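Local coordinates for citrinin polyketide synthase (Monascus purpureus, PDB 5MPT), which builds the polyketide precursor of the mycotoxin citrinin from malonyl-CoA units and carries a C-methyltransferase domain, the part described here, that methylates the chain, at residues A[237-242]-A[260-265]; A[211-216]-A[280-285]; A[27-32]-A[366-371]. All blocks are in the same frame, centred on the assembly; numbering follows the deposited sequence.

Interaction 1: residues A[237-242]-A[260-265]; sequences YTMTDL and MKFKVV. With SAH (S-adenosyl-L-homocysteine), chain B.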
loop_
_atom_site.group_PDB
_atom_site.type_symbol
_atom_site.label_atom_id
_atom_site.label_comp_id
_atom_site.label_asym_id
_atom_site.label_seq_id
_atom_site.Cartn_x
_atom_site.Cartn_y
_atom_site.Cartn_z
ATOM N N TYR A 237 6.007 -13.672 17.131
ATOM C CA TYR A 237 5.749 -12.674 16.091
ATOM C C TYR A 237 6.940 -11.740 15.974
ATOM O O TYR A 237 7.240 -10.995 16.911
ATOM C CB TYR A 237 4.502 -11.884 16.427
ATOM C CG TYR A 237 3.944 -11.064 15.294
ATOM C CD1 TYR A 237 4.536 -9.869 14.906
ATOM C CD2 TYR A 237 2.795 -11.471 14.639
ATOM C CE1 TYR A 237 3.988 -9.107 13.883
ATOM C CE2 TYR A 237 2.243 -10.724 13.630
ATOM C CZ TYR A 237 2.847 -9.540 13.250
ATOM O OH TYR A 237 2.279 -8.803 12.236
ATOM N N THR A 238 7.624 -11.792 14.836
ATOM C CA THR A 238 8.788 -10.968 14.588
ATOM C C THR A 238 8.331 -9.821 13.697
ATOM O O THR A 238 7.981 -10.019 12.525
ATOM C CB THR A 238 9.921 -11.785 13.962
ATOM O OG1 THR A 238 10.235 -12.902 14.806
ATOM C CG2 THR A 238 11.175 -10.940 13.786
ATOM N N MET A 239 8.301 -8.630 14.269
ATOM C CA MET A 239 7.940 -7.433 13.541
ATOM C C MET A 239 9.218 -6.805 13.001
ATOM O O MET A 239 10.151 -6.531 13.766
ATOM C CB MET A 239 7.205 -6.468 14.457
ATOM C CG MET A 239 6.718 -5.244 13.752
ATOM S SD MET A 239 6.251 -3.983 14.916
ATOM C CE MET A 239 5.708 -2.730 13.759
ATOM N N THR A 240 9.268 -6.586 11.690
ATOM C CA THR A 240 10.478 -6.073 11.058
ATOM C C THR A 240 10.163 -4.970 10.053
ATOM O O THR A 240 9.024 -4.801 9.605
ATOM C CB THR A 240 11.247 -7.196 10.356
ATOM O OG1 THR A 240 10.675 -7.467 9.074
ATOM C CG2 THR A 240 11.255 -8.481 11.185
ATOM N N ASP A 241 11.203 -4.203 9.710
ATOM C CA ASP A 241 11.105 -3.132 8.719
ATOM C C ASP A 241 12.517 -2.722 8.360
ATOM O O ASP A 241 13.459 -2.997 9.094
ATOM C CB ASP A 241 10.335 -1.907 9.245
ATOM C CG ASP A 241 9.839 -0.976 8.124
ATOM O OD1 ASP A 241 8.690 -1.100 7.649
ATOM O OD2 ASP A 241 10.597 -0.089 7.712
ATOM N N LEU A 242 12.635 -2.044 7.225
ATOM C CA LEU A 242 13.898 -1.428 6.868
ATOM C C LEU A 242 14.278 -0.318 7.839
ATOM O O LEU A 242 15.471 -0.064 8.035
ATOM C CB LEU A 242 13.817 -0.862 5.445
ATOM C CG LEU A 242 15.177 -0.427 4.846
ATOM C CD1 LEU A 242 16.149 -1.584 4.758
ATOM C CD2 LEU A 242 14.975 0.143 3.457
ATOM N N MET A 260 6.579 -11.096 21.329
ATOM C CA MET A 260 7.090 -10.238 20.268
ATOM C C MET A 260 8.608 -10.271 20.206
ATOM O O MET A 260 9.290 -10.275 21.234
ATOM C CB MET A 260 6.628 -8.793 20.464
ATOM C CG MET A 260 5.144 -8.603 20.284
ATOM S SD MET A 260 4.534 -9.003 18.630
ATOM C CE MET A 260 5.411 -7.775 17.664
ATOM N N LYS A 261 9.116 -10.297 18.983
ATOM C CA LYS A 261 10.493 -9.977 18.671
ATOM C C LYS A 261 10.448 -8.797 17.702
ATOM O O LYS A 261 9.484 -8.643 16.947
ATOM C CB LYS A 261 11.231 -11.178 18.047
ATOM C CG LYS A 261 11.053 -12.540 18.774
ATOM C CD LYS A 261 11.660 -12.582 20.177
ATOM C CE LYS A 261 13.182 -12.545 20.163
ATOM N NZ LYS A 261 13.755 -12.585 21.545
ATOM N N PHE A 262 11.476 -7.943 17.740
ATOM C CA PHE A 262 11.571 -6.774 16.872
ATOM C C PHE A 262 12.958 -6.723 16.234
ATOM O O PHE A 262 13.964 -6.891 16.928
ATOM C CB PHE A 262 11.348 -5.458 17.647
ATOM C CG PHE A 262 10.059 -5.398 18.390
ATOM C CD1 PHE A 262 9.924 -6.021 19.624
ATOM C CD2 PHE A 262 8.979 -4.715 17.866
ATOM C CE1 PHE A 262 8.728 -5.966 20.314
ATOM C CE2 PHE A 262 7.796 -4.663 18.551
ATOM C CZ PHE A 262 7.671 -5.288 19.776
ATOM N N LYS A 263 13.022 -6.451 14.926
ATOM C CA LYS A 263 14.294 -6.519 14.209
ATOM C C LYS A 263 14.209 -5.740 12.894
ATOM O O LYS A 263 13.156 -5.705 12.248
ATOM C CB LYS A 263 14.704 -7.987 13.944
ATOM C CG LYS A 263 16.085 -8.168 13.281
ATOM C CD LYS A 263 16.464 -9.662 13.061
ATOM C CE LYS A 263 17.889 -9.832 12.480
ATOM N NZ LYS A 263 18.284 -11.264 12.300
ATOM N N VAL A 264 15.323 -5.093 12.524
ATOM C CA VAL A 264 15.480 -4.453 11.217
ATOM C C VAL A 264 15.807 -5.518 10.178
ATOM O O VAL A 264 16.795 -6.251 10.313
ATOM C CB VAL A 264 16.593 -3.389 11.263
ATOM C CG1 VAL A 264 16.771 -2.738 9.895
ATOM C CG2 VAL A 264 16.287 -2.326 12.321
ATOM N N VAL A 265 15.001 -5.598 9.121
ATOM C CA VAL A 265 15.202 -6.592 8.071
ATOM C C VAL A 265 14.930 -5.936 6.729
ATOM O O VAL A 265 13.891 -5.295 6.543
ATOM C CB VAL A 265 14.304 -7.830 8.244
ATOM C CG1 VAL A 265 14.433 -8.759 7.024
ATOM C CG2 VAL A 265 14.645 -8.543 9.524
HETATM N N SAH B . 3.033 -1.975 6.226
HETATM C CA SAH B . 3.172 -0.488 6.241
HETATM C CB SAH B . 2.484 0.297 5.129
HETATM C CG SAH B . 3.173 0.226 3.778
HETATM S SD SAH B . 4.522 1.456 3.813
HETATM C C SAH B . 2.607 0.017 7.598
HETATM O O SAH B . 3.174 1.146 7.970
HETATM O OXT SAH B . 1.729 -0.531 8.217
HETATM C "C5'" SAH B . 5.935 0.508 3.191
HETATM C "C4'" SAH B . 6.794 0.071 4.360
HETATM O "O4'" SAH B . 7.809 -0.781 3.789
HETATM C "C3'" SAH B . 7.527 1.200 5.097
HETATM O "O3'" SAH B . 7.403 0.937 6.491
HETATM C "C2'" SAH B . 8.978 1.066 4.603
HETATM O "O2'" SAH B . 9.932 1.446 5.592
HETATM C "C1'" SAH B . 9.057 -0.432 4.334
HETATM N N9 SAH B . 10.087 -0.859 3.394
HETATM C C8 SAH B . 10.471 -0.257 2.226
HETATM N N7 SAH B . 11.465 -0.854 1.615
HETATM C C5 SAH B . 11.763 -1.926 2.445
HETATM C C6 SAH B . 12.727 -2.950 2.368
HETATM N N6 SAH B . 13.639 -3.049 1.392
HETATM N N1 SAH B . 12.748 -3.861 3.360
HETATM C C2 SAH B . 11.866 -3.756 4.358
HETATM N N3 SAH B . 10.910 -2.844 4.540
HETATM C C4 SAH B . 10.915 -1.945 3.541
HETATM O O HOH W 1 11.083 -5.910 6.918
#
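Tyr-237 to Met-239 pair in parallel with Met-260 to Phe-262, joining strands 235-241 and 260-264 of a beta-alpha-beta unit in the Rossmann-like methyltransferase sheet; helix 244-253 makes the crossover, and strand 260-264 is the outermost on this side. Backbone bonds alternate between the strands, from Lys-261 N to Tyr-237 O (2.9 Å), Met-239 N to Lys-261 O, and Lys-263 N to Met-239 O. One face carries two oblique Met-aromatic contacts: Met-260 lies beside Tyr-237, its CE 3.6 Å from Tyr-237 CD1, and the extended Met-239 brings SD to 4.0 Å from Phe-262 CE2. On the other face, Thr-240 CB meets Val-265 CG2, just past the second strand, at 3.7 Å. Water 1 ties the C-terminal ends together, donating to Thr-240 OG1 (2.7 Å) and Val-265 O (2.9 Å), while the threonine hydroxyl also bonds to Glu-212 O. At the strand end Asp-241 grips the ribose of S-adenosylhomocysteine, the acidic signature of class I methyltransferases. Its chi1 of -162° sets CG anti to the backbone N, and from there the carboxylate oxygens meet both hydroxyls, SAH O3' to Asp-241 OD1 and SAH O2' to Asp-241 OD2, at 2.7 Å each.

Interaction 2: residues A[211-216]-A[280-285]; sequences LEMGAG and HIILAT. With SAH (S-adenosyl-L-homocysteine), chain B.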
loop_
_atom_site.group_PDB
_atom_site.type_symbol
_atom_site.label_atom_id
_atom_site.label_comp_id
_atom_site.label_asym_id
_atom_site.label_seq_id
_atom_site.Cartn_x
_atom_site.Cartn_y
_atom_site.Cartn_z
ATOM N N LEU A 211 6.484 -13.753 10.749
ATOM C CA LEU A 211 7.382 -12.625 10.543
ATOM C C LEU A 211 6.701 -11.611 9.639
ATOM O O LEU A 211 6.250 -11.952 8.539
ATOM C CB LEU A 211 8.709 -13.077 9.940
ATOM C CG LEU A 211 9.808 -12.005 9.833
ATOM C CD1 LEU A 211 11.173 -12.645 10.139
ATOM C CD2 LEU A 211 9.785 -11.375 8.470
ATOM N N GLU A 212 6.643 -10.373 10.088
ATOM C CA GLU A 212 6.054 -9.299 9.309
ATOM C C GLU A 212 7.173 -8.451 8.718
ATOM O O GLU A 212 8.025 -7.934 9.449
ATOM C CB GLU A 212 5.102 -8.448 10.151
ATOM C CG GLU A 212 4.457 -7.356 9.331
ATOM C CD GLU A 212 3.522 -6.468 10.103
ATOM O OE1 GLU A 212 3.409 -6.625 11.335
ATOM O OE2 GLU A 212 2.931 -5.576 9.458
ATOM N N MET A 213 7.172 -8.338 7.398
ATOM C CA MET A 213 8.095 -7.454 6.714
ATOM C C MET A 213 7.425 -6.123 6.427
ATOM O O MET A 213 6.210 -6.034 6.283
ATOM C CB MET A 213 8.577 -8.086 5.418
ATOM C CG MET A 213 9.302 -9.391 5.687
ATOM S SD MET A 213 10.004 -10.090 4.203
ATOM C CE MET A 213 11.460 -10.891 4.859
ATOM N N GLY A 214 8.257 -5.091 6.375
ATOM C CA GLY A 214 7.746 -3.754 6.067
ATOM C C GLY A 214 6.640 -3.329 7.004
ATOM O O GLY A 214 5.697 -2.623 6.601
ATOM N N ALA A 215 6.751 -3.711 8.274
ATOM C CA ALA A 215 5.662 -3.480 9.214
ATOM C C ALA A 215 5.447 -2.000 9.471
ATOM O O ALA A 215 4.342 -1.591 9.857
ATOM C CB ALA A 215 5.949 -4.215 10.526
ATOM N N GLY A 216 6.475 -1.193 9.259
ATOM C CA GLY A 216 6.351 0.241 9.289
ATOM C C GLY A 216 5.673 0.787 10.523
ATOM O O GLY A 216 6.149 0.577 11.647
ATOM N N HIS A 280 6.659 -19.867 9.622
ATOM C CA HIS A 280 5.427 -20.430 9.058
ATOM C C HIS A 280 4.722 -19.453 8.135
ATOM O O HIS A 280 4.179 -19.855 7.097
ATOM C CB HIS A 280 4.440 -20.812 10.165
ATOM C CG HIS A 280 4.913 -21.937 11.023
ATOM N ND1 HIS A 280 5.620 -21.728 12.187
ATOM C CD2 HIS A 280 4.775 -23.276 10.894
ATOM C CE1 HIS A 280 5.899 -22.898 12.739
ATOM N NE2 HIS A 280 5.408 -23.847 11.966
ATOM N N ILE A 281 4.739 -18.176 8.493
ATOM C CA ILE A 281 3.951 -17.132 7.846
ATOM C C ILE A 281 4.793 -15.885 7.713
ATOM O O ILE A 281 5.380 -15.412 8.695
ATOM C CB ILE A 281 2.681 -16.811 8.657
ATOM C CG1 ILE A 281 1.885 -18.070 8.903
ATOM C CG2 ILE A 281 1.855 -15.757 7.963
ATOM C CD1 ILE A 281 0.699 -17.823 9.841
ATOM N N ILE A 282 4.848 -15.338 6.507
ATOM C CA ILE A 282 5.356 -13.994 6.300
ATOM C C ILE A 282 4.203 -13.108 5.855
ATOM O O ILE A 282 3.533 -13.392 4.858
ATOM C CB ILE A 282 6.515 -13.962 5.303
ATOM C CG1 ILE A 282 7.695 -14.645 5.975
ATOM C CG2 ILE A 282 6.890 -12.501 4.916
ATOM C CD1 ILE A 282 8.835 -14.891 5.101
ATOM N N LEU A 283 3.959 -12.082 6.647
ATOM C CA LEU A 283 3.019 -11.005 6.365
ATOM C C LEU A 283 3.765 -9.831 5.750
ATOM O O LEU A 283 4.851 -9.501 6.213
ATOM C CB LEU A 283 2.340 -10.570 7.662
ATOM C CG LEU A 283 1.489 -11.616 8.386
ATOM C CD1 LEU A 283 0.808 -11.003 9.600
ATOM C CD2 LEU A 283 0.470 -12.240 7.458
ATOM N N ALA A 284 3.175 -9.178 4.727
ATOM C CA ALA A 284 3.879 -8.096 4.023
ATOM C C ALA A 284 2.816 -7.205 3.384
ATOM O O ALA A 284 2.280 -7.539 2.319
ATOM C CB ALA A 284 4.852 -8.644 2.988
ATOM N N THR A 285 2.553 -6.067 4.015
ATOM C CA THR A 285 1.508 -5.152 3.571
ATOM C C THR A 285 2.161 -3.976 2.873
ATOM O O THR A 285 2.792 -3.140 3.527
ATOM C CB THR A 285 0.665 -4.692 4.755
ATOM O OG1 THR A 285 0.002 -5.828 5.313
ATOM C CG2 THR A 285 -0.328 -3.581 4.358
HETATM N N SAH B . 3.033 -1.975 6.226
HETATM C CA SAH B . 3.172 -0.488 6.241
HETATM C CB SAH B . 2.484 0.297 5.129
HETATM C CG SAH B . 3.173 0.226 3.778
HETATM S SD SAH B . 4.522 1.456 3.813
HETATM C C SAH B . 2.607 0.017 7.598
HETATM O O SAH B . 3.174 1.146 7.970
HETATM O OXT SAH B . 1.729 -0.531 8.217
HETATM C "C5'" SAH B . 5.935 0.508 3.191
HETATM C "C4'" SAH B . 6.794 0.071 4.360
HETATM O "O4'" SAH B . 7.809 -0.781 3.789
HETATM C "C3'" SAH B . 7.527 1.200 5.097
HETATM O "O3'" SAH B . 7.403 0.937 6.491
HETATM C "C2'" SAH B . 8.978 1.066 4.603
HETATM O "O2'" SAH B . 9.932 1.446 5.592
HETATM C "C1'" SAH B . 9.057 -0.432 4.334
HETATM N N9 SAH B . 10.087 -0.859 3.394
HETATM C C8 SAH B . 10.471 -0.257 2.226
HETATM N N7 SAH B . 11.465 -0.854 1.615
HETATM C C5 SAH B . 11.763 -1.926 2.445
HETATM C C6 SAH B . 12.727 -2.950 2.368
HETATM N N6 SAH B . 13.639 -3.049 1.392
HETATM N N1 SAH B . 12.748 -3.861 3.360
HETATM C C2 SAH B . 11.866 -3.756 4.358
HETATM N N3 SAH B . 10.910 -2.844 4.540
HETATM C C4 SAH B . 10.915 -1.945 3.541
HETATM O O HOH W 2 3.568 -5.154 6.617
#
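Leu-211 and Met-213 bond to Ile-281 and Leu-283 across two neighbouring parallel strands in the middle of the Rossmann-like sheet, and the first strand runs on into the glycine-rich turn of the methyltransferase cofactor site. Leu-211 N donates to Ile-281 O at 2.9 Å, Leu-283 N returns a bond to Leu-211 O, and Met-213 N reaches Leu-283 O, coming in almost straight ahead of the carbonyl. In the conformer described, Met-213 CG and SD both lie 4.0 Å from Ile-282 CG2. Beyond that the strands part, and Met-213 O and Thr-285 N are 4.3 Å apart. Water 2 fills the break: it accepts from Thr-285 N (2.9 Å) and sits 2.8 Å from Met-213 O and 2.9 Å from Glu-212 OE2, although more acceptors lie in its reach than it has protons to give. Glu-212 is stretched out fully (chi1 -178°, chi2 -179°), its CG 3.8 Å from Leu-283 O, and its other oxygen, OE1, is held by the hydroxyls of Tyr-237 and Thr-221. The Thr-285 hydroxyl pairs with that of Thr-220. Where the strands part, Gly-214 O and Thr-285 O both accept from the amino nitrogen of S-adenosylhomocysteine, an arrangement that would favour its positive charge. Gly-214 turns the chain with a positive phi of 55°, and further along the turn Gly-216 lets the ribose in close, with its CA 3.1 Å from SAH O3'.

Interaction 3: residues A[27-32]-A[366-371]; sequences ATDDFI and EGTRPE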
loop_
_atom_site.group_PDB
_atom_site.type_symbol
_atom_site.label_atom_id
_atom_site.label_comp_id
_atom_site.label_asym_id
_atom_site.label_seq_id
_atom_site.Cartn_x
_atom_site.Cartn_y
_atom_site.Cartn_z
ATOM N N ALA A 27 -15.555 -14.088 1.257
ATOM C CA ALA A 27 -16.149 -13.008 2.029
ATOM C C ALA A 27 -15.596 -11.634 1.646
ATOM O O ALA A 27 -15.887 -10.663 2.346
ATOM C CB ALA A 27 -15.903 -13.241 3.518
ATOM N N THR A 28 -14.793 -11.537 0.580
ATOM C CA THR A 28 -14.151 -10.266 0.226
ATOM C C THR A 28 -15.154 -9.111 0.130
ATOM O O THR A 28 -14.956 -8.063 0.750
ATOM C CB THR A 28 -13.354 -10.402 -1.090
ATOM O OG1 THR A 28 -12.380 -11.443 -0.958
ATOM C CG2 THR A 28 -12.608 -9.119 -1.421
ATOM N N ASP A 29 -16.230 -9.287 -0.642
ATOM C CA ASP A 29 -17.244 -8.241 -0.794
ATOM C C ASP A 29 -17.913 -7.904 0.530
ATOM O O ASP A 29 -18.237 -6.741 0.796
ATOM C CB ASP A 29 -18.296 -8.670 -1.793
ATOM C CG ASP A 29 -17.814 -8.634 -3.212
ATOM O OD1 ASP A 29 -16.960 -7.787 -3.527
ATOM O OD2 ASP A 29 -18.316 -9.422 -4.037
ATOM N N ASP A 30 -18.088 -8.909 1.386
ATOM C CA ASP A 30 -18.602 -8.666 2.727
ATOM C C ASP A 30 -17.678 -7.773 3.529
ATOM O O ASP A 30 -18.150 -6.915 4.281
ATOM C CB ASP A 30 -18.787 -9.979 3.497
ATOM C CG ASP A 30 -19.834 -10.922 2.872
ATOM O OD1 ASP A 30 -21.025 -10.570 2.839
ATOM O OD2 ASP A 30 -19.471 -12.049 2.467
ATOM N N PHE A 31 -16.353 -8.001 3.446
ATOM C CA PHE A 31 -15.434 -7.139 4.188
ATOM C C PHE A 31 -15.457 -5.713 3.652
ATOM O O PHE A 31 -15.403 -4.762 4.432
ATOM C CB PHE A 31 -13.993 -7.705 4.171
ATOM C CG PHE A 31 -13.788 -8.811 5.154
ATOM C CD1 PHE A 31 -13.503 -8.522 6.474
ATOM C CD2 PHE A 31 -14.028 -10.108 4.800
ATOM C CE1 PHE A 31 -13.399 -9.482 7.381
ATOM C CE2 PHE A 31 -13.902 -11.107 5.730
ATOM C CZ PHE A 31 -13.586 -10.784 7.023
ATOM N N ILE A 32 -15.591 -5.556 2.330
ATOM C CA ILE A 32 -15.635 -4.238 1.706
ATOM C C ILE A 32 -16.858 -3.463 2.189
ATOM O O ILE A 32 -16.768 -2.289 2.567
ATOM C CB ILE A 32 -15.615 -4.412 0.175
ATOM C CG1 ILE A 32 -14.228 -4.878 -0.275
ATOM C CG2 ILE A 32 -16.002 -3.113 -0.539
ATOM C CD1 ILE A 32 -14.215 -5.389 -1.680
ATOM N N GLU A 366 -10.885 -11.868 -4.312
ATOM C CA GLU A 366 -11.624 -11.291 -5.415
ATOM C C GLU A 366 -13.071 -11.130 -4.993
ATOM O O GLU A 366 -13.541 -11.764 -4.039
ATOM C CB GLU A 366 -11.511 -12.142 -6.682
ATOM C CG GLU A 366 -11.875 -13.577 -6.581
ATOM C CD GLU A 366 -11.304 -14.356 -7.765
ATOM O OE1 GLU A 366 -10.708 -13.719 -8.669
ATOM O OE2 GLU A 366 -11.451 -15.593 -7.799
ATOM N N GLY A 367 -13.767 -10.285 -5.736
ATOM C CA GLY A 367 -15.178 -10.043 -5.491
ATOM C C GLY A 367 -15.841 -9.353 -6.660
ATOM O O GLY A 367 -15.212 -9.017 -7.664
ATOM N N THR A 368 -17.142 -9.106 -6.500
ATOM C CA THR A 368 -17.912 -8.387 -7.512
ATOM C C THR A 368 -17.865 -6.876 -7.332
ATOM O O THR A 368 -18.044 -6.136 -8.313
ATOM C CB THR A 368 -19.372 -8.859 -7.490
ATOM O OG1 THR A 368 -19.979 -8.459 -6.257
ATOM C CG2 THR A 368 -19.447 -10.371 -7.625
ATOM N N ARG A 369 -17.625 -6.393 -6.120
ATOM C CA ARG A 369 -17.488 -4.964 -5.928
ATOM C C ARG A 369 -16.212 -4.445 -6.593
ATOM O O ARG A 369 -15.187 -5.137 -6.612
ATOM C CB ARG A 369 -17.491 -4.643 -4.433
ATOM C CG ARG A 369 -18.831 -4.940 -3.770
ATOM C CD ARG A 369 -18.785 -4.656 -2.271
ATOM N NE ARG A 369 -20.088 -4.952 -1.680
ATOM C CZ ARG A 369 -21.102 -4.089 -1.659
ATOM N NH1 ARG A 369 -20.944 -2.875 -2.202
ATOM N NH2 ARG A 369 -22.268 -4.428 -1.107
ATOM N N PRO A 370 -16.251 -3.247 -7.173
ATOM C CA PRO A 370 -15.058 -2.718 -7.854
ATOM C C PRO A 370 -13.862 -2.575 -6.934
ATOM O O PRO A 370 -12.729 -2.707 -7.397
ATOM C CB PRO A 370 -15.545 -1.361 -8.391
ATOM C CG PRO A 370 -16.756 -1.009 -7.549
ATOM C CD PRO A 370 -17.391 -2.319 -7.244
ATOM N N GLU A 371 -14.086 -2.319 -5.642
ATOM C CA GLU A 371 -12.993 -2.158 -4.701
ATOM C C GLU A 371 -12.213 -3.443 -4.519
ATOM O O GLU A 371 -11.047 -3.390 -4.141
ATOM C CB GLU A 371 -13.533 -1.681 -3.358
ATOM C CG GLU A 371 -14.203 -0.322 -3.389
ATOM C CD GLU A 371 -15.661 -0.309 -3.846
ATOM O OE1 GLU A 371 -16.357 -1.372 -3.886
ATOM O OE2 GLU A 371 -16.150 0.813 -4.127
HETATM O O HOH W 3 -21.391 -7.188 -0.243
HETATM O O HOH W 4 -16.569 -11.877 -2.493
#
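The carboxylate of Asp-29, in the first turn of helix 28-34, lies against the backbone of Gly-367 to Arg-369 in the loop joining strands 361-364 and 375-381 of the methyltransferase sheet. Asp-29 OD2 takes the Thr-368 amide on its syn lone pair (N to OD2 2.7 Å), while OD1 receives Arg-369 N at 3.0 Å from above the carboxylate plane. In the conformer described, Thr-368 OG1 adds a second donor to OD2 at 2.9 Å, and the two side chains cross at about a right angle. Next to this polar grip, Arg-369 runs past Ile-32 in the opposite direction, extended as far as NE, its CD 3.6 Å from Ile-32 CG2. Its NE gives a proton to water 3, which is linked only weakly to Asp-29 O. Ile-32 also rests on Glu-371, whose OE2 is bonded to Tyr-41 N. Further back, Thr-28 CB meets Glu-366 O at 3.3 Å, and the Thr-28 hydroxyl is held by Lys-25 O and Gln-189 NE2. The contact thus joins the helical N-terminal part of the chain to a loop of the C-terminal strands. Asp-29 OD1 and Arg-369 NE stay 4.6 Å apart, so the aspartate is bound through two peptide N-H groups and a hydroxyl rather than the guanidinium, and the N-terminal end of its helix probably steadies its negative charge further.

How the interactions relate
Interactions 1 and 2 have centres 9 Å apart and share one sheet, strands 235-241 and 208-213 being neighbours in it. Tyr-237 OH and Glu-212 OE1, 2.6 Å apart, join them directly, and S-adenosylhomocysteine bridges their C-terminal ends: interaction 1 holds its ribose, interaction 2 its amino group. The catalytic residues lie close by, with the Tyr-177 side chain about 7 Å from that of Thr-285 and about 9 Å from that of Asp-241, the His-289 side chain about 11 Å from that of Asp-241, and the Glu-315 side chain about 6 Å from that of Ala-284. Interaction 3 stands apart, its centre 23 Å from that of interaction 2 and 31 Å from that of interaction 1.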